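PDB 1V30: putative gamma-glutamylcyclotransferase PH0828 from Pyrococcus horikoshii, which probably acts as a gamma-glutamylcyclotransferase, an enzyme that releases gamma-glutamyl groups as cyclic 5-oxoproline. Local coordinates for residues Trp36-Leu42 and Lys52-Lys58. Residues are numbered along the deposited sequence.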
loop_
_atom_site.group_PDB
_atom_site.type_symbol
_atom_site.label_atom_id
_atom_site.label_comp_id
_atom_site.label_asym_id
_atom_site.label_seq_id
_atom_site.Cartn_x
_atom_site.Cartn_y
_atom_site.Cartn_z
ATOM N N TRP A 36 -10.560 2.680 2.623
ATOM C CA TRP A 36 -10.180 3.696 1.654
ATOM C C TRP A 36 -9.629 4.905 2.395
ATOM O O TRP A 36 -10.234 5.384 3.358
ATOM C CB TRP A 36 -11.378 4.126 0.802
ATOM C CG TRP A 36 -11.875 3.077 -0.145
ATOM C CD1 TRP A 36 -12.798 2.110 0.116
ATOM C CD2 TRP A 36 -11.473 2.893 -1.510
ATOM N NE1 TRP A 36 -13.003 1.335 -1.002
ATOM C CE2 TRP A 36 -12.200 1.794 -2.015
ATOM C CE3 TRP A 36 -10.569 3.552 -2.356
ATOM C CZ2 TRP A 36 -12.053 1.335 -3.331
ATOM C CZ3 TRP A 36 -10.421 3.097 -3.664
ATOM C CH2 TRP A 36 -11.162 1.997 -4.138
ATOM N N ILE A 37 -8.473 5.384 1.954
ATOM C CA ILE A 37 -7.845 6.543 2.572
ATOM C C ILE A 37 -8.083 7.755 1.677
ATOM O O ILE A 37 -7.711 7.760 0.504
ATOM C CB ILE A 37 -6.320 6.337 2.737
ATOM C CG1 ILE A 37 -6.039 4.978 3.392
ATOM C CG2 ILE A 37 -5.731 7.463 3.582
ATOM C CD1 ILE A 37 -6.666 4.799 4.762
ATOM N N GLU A 38 -8.719 8.781 2.231
ATOM C CA GLU A 38 -8.996 9.995 1.479
ATOM C C GLU A 38 -7.749 10.869 1.418
ATOM O O GLU A 38 -6.934 10.859 2.338
ATOM C CB GLU A 38 -10.141 10.772 2.141
ATOM C CG GLU A 38 -11.507 10.125 1.983
ATOM C CD GLU A 38 -12.041 10.229 0.564
ATOM O OE1 GLU A 38 -13.039 9.547 0.249
ATOM O OE2 GLU A 38 -11.469 11.002 -0.234
ATOM N N GLY A 39 -7.596 11.611 0.327
ATOM C CA GLY A 39 -6.456 12.500 0.190
ATOM C C GLY A 39 -5.197 11.903 -0.410
ATOM O O GLY A 39 -4.109 12.455 -0.244
ATOM N N TYR A 40 -5.332 10.780 -1.108
ATOM C CA TYR A 40 -4.179 10.141 -1.733
ATOM C C TYR A 40 -4.451 9.691 -3.160
ATOM O O TYR A 40 -5.567 9.305 -3.504
ATOM C CB TYR A 40 -3.713 8.928 -0.920
ATOM C CG TYR A 40 -2.788 9.265 0.226
ATOM C CD1 TYR A 40 -3.288 9.559 1.495
ATOM C CD2 TYR A 40 -1.410 9.315 0.034
ATOM C CE1 TYR A 40 -2.431 9.898 2.545
ATOM C CE2 TYR A 40 -0.547 9.653 1.072
ATOM C CZ TYR A 40 -1.063 9.944 2.323
ATOM O OH TYR A 40 -0.204 10.289 3.339
ATOM N N GLN A 41 -3.408 9.747 -3.982
ATOM C CA GLN A 41 -3.484 9.309 -5.367
ATOM C C GLN A 41 -2.492 8.167 -5.527
ATOM O O GLN A 41 -1.493 8.099 -4.807
ATOM C CB GLN A 41 -3.122 10.445 -6.317
ATOM C CG GLN A 41 -3.995 11.672 -6.168
ATOM C CD GLN A 41 -3.707 12.700 -7.231
ATOM O OE1 GLN A 41 -2.553 12.906 -7.609
ATOM N NE2 GLN A 41 -4.751 13.363 -7.715
ATOM N N LEU A 42 -2.766 7.279 -6.475
ATOM C CA LEU A 42 -1.912 6.124 -6.719
ATOM C C LEU A 42 -1.339 6.141 -8.128
ATOM O O LEU A 42 -2.079 6.292 -9.100
ATOM C CB LEU A 42 -2.718 4.836 -6.519
ATOM C CG LEU A 42 -2.002 3.501 -6.758
ATOM C CD1 LEU A 42 -0.852 3.338 -5.780
ATOM C CD2 LEU A 42 -3.000 2.355 -6.592
ATOM N N LYS A 52 0.091 12.400 -1.648
ATOM C CA LYS A 52 -1.063 13.211 -1.300
ATOM C C LYS A 52 -1.632 13.883 -2.535
ATOM O O LYS A 52 -0.894 14.343 -3.403
ATOM C CB LYS A 52 -0.682 14.269 -0.268
ATOM C CG LYS A 52 -0.268 13.690 1.065
ATOM C CD LYS A 52 -0.141 14.779 2.111
ATOM C CE LYS A 52 0.322 14.206 3.431
ATOM N NZ LYS A 52 1.692 13.650 3.308
ATOM N N GLY A 53 -2.957 13.928 -2.603
ATOM C CA GLY A 53 -3.628 14.542 -3.729
ATOM C C GLY A 53 -5.106 14.212 -3.707
ATOM O O GLY A 53 -5.561 13.401 -2.904
ATOM N N LYS A 54 -5.858 14.850 -4.596
ATOM C CA LYS A 54 -7.294 14.633 -4.701
ATOM C C LYS A 54 -7.615 13.193 -5.092
ATOM O O LYS A 54 -7.158 12.715 -6.131
ATOM C CB LYS A 54 -7.882 15.588 -5.744
ATOM C CG LYS A 54 -8.139 17.000 -5.239
ATOM C CD LYS A 54 -9.498 17.095 -4.562
ATOM C CE LYS A 54 -10.624 16.814 -5.553
ATOM N NZ LYS A 54 -11.967 16.822 -4.905
ATOM N N GLY A 55 -8.399 12.510 -4.261
ATOM C CA GLY A 55 -8.773 11.136 -4.554
ATOM C C GLY A 55 -8.753 10.209 -3.352
ATOM O O GLY A 55 -8.425 10.628 -2.241
ATOM N N LYS A 56 -9.124 8.949 -3.566
ATOM C CA LYS A 56 -9.113 7.974 -2.481
ATOM C C LYS A 56 -8.271 6.762 -2.852
ATOM O O LYS A 56 -8.228 6.337 -4.007
ATOM C CB LYS A 56 -10.535 7.552 -2.090
ATOM C CG LYS A 56 -11.323 6.805 -3.143
ATOM C CD LYS A 56 -12.674 6.379 -2.581
ATOM C CE LYS A 56 -13.427 5.484 -3.554
ATOM N NZ LYS A 56 -13.648 6.142 -4.870
ATOM N N LEU A 57 -7.618 6.205 -1.844
ATOM C CA LEU A 57 -6.717 5.079 -2.021
ATOM C C LEU A 57 -7.181 3.815 -1.305
ATOM O O LEU A 57 -7.491 3.847 -0.113
ATOM C CB LEU A 57 -5.341 5.495 -1.497
ATOM C CG LEU A 57 -4.220 4.461 -1.456
ATOM C CD1 LEU A 57 -3.611 4.304 -2.846
ATOM C CD2 LEU A 57 -3.169 4.917 -0.450
ATOM N N LYS A 58 -7.224 2.698 -2.026
ATOM C CA LYS A 58 -7.631 1.442 -1.417
ATOM C C LYS A 58 -6.452 0.808 -0.690
ATOM O O LYS A 58 -5.354 0.684 -1.245
ATOM C CB LYS A 58 -8.154 0.465 -2.476
ATOM C CG LYS A 58 -8.779 -0.793 -1.891
ATOM C CD LYS A 58 -9.072 -1.803 -2.983
ATOM C CE LYS A 58 -9.936 -2.950 -2.489
ATOM N NZ LYS A 58 -11.376 -2.575 -2.412
HETATM O O HOH W 1 -6.759 8.087 -5.697
HETATM O O HOH W 2 -0.671 14.342 -6.269
#
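Two antiparallel strands of the AIG2-like gamma-glutamylcyclotransferase fold, 30-37 and 56-64, meet where the chain turns from their sheet into that of strands 40-44 and 48-51, and back. Backbone hydrogen bonds Ile-37 N to Leu-57 O and Leu-57 N to Ile-37 O, both 2.8 Å, hold the pair. A beta bulge follows: the register slips by two between Glu-38 and Tyr-40, and Gly-55 O accepts both Gly-39 N (2.9 Å) and Tyr-40 N (3.3 Å). Leu-57 is buried at the bend; its CB lies 3.8 Å from Tyr-40 CB and its CD1 3.8 Å from Leu-42 CB. Both leucines also touch Tyr-13, which probably binds substrate, as in relatives. Glu-97 hydrogen-bonds Tyr-40 OH and forms a salt bridge with Lys-52 NZ. On the sheet face bearing Trp-36, the indole is sandwiched between two lysines: Lys-58 CB packs 3.8 Å from the six-membered ring centroid on one side, and on the other Lys-56 contributes CE at 3.8 Å and a cation-pi contact from NZ at 4.8 Å.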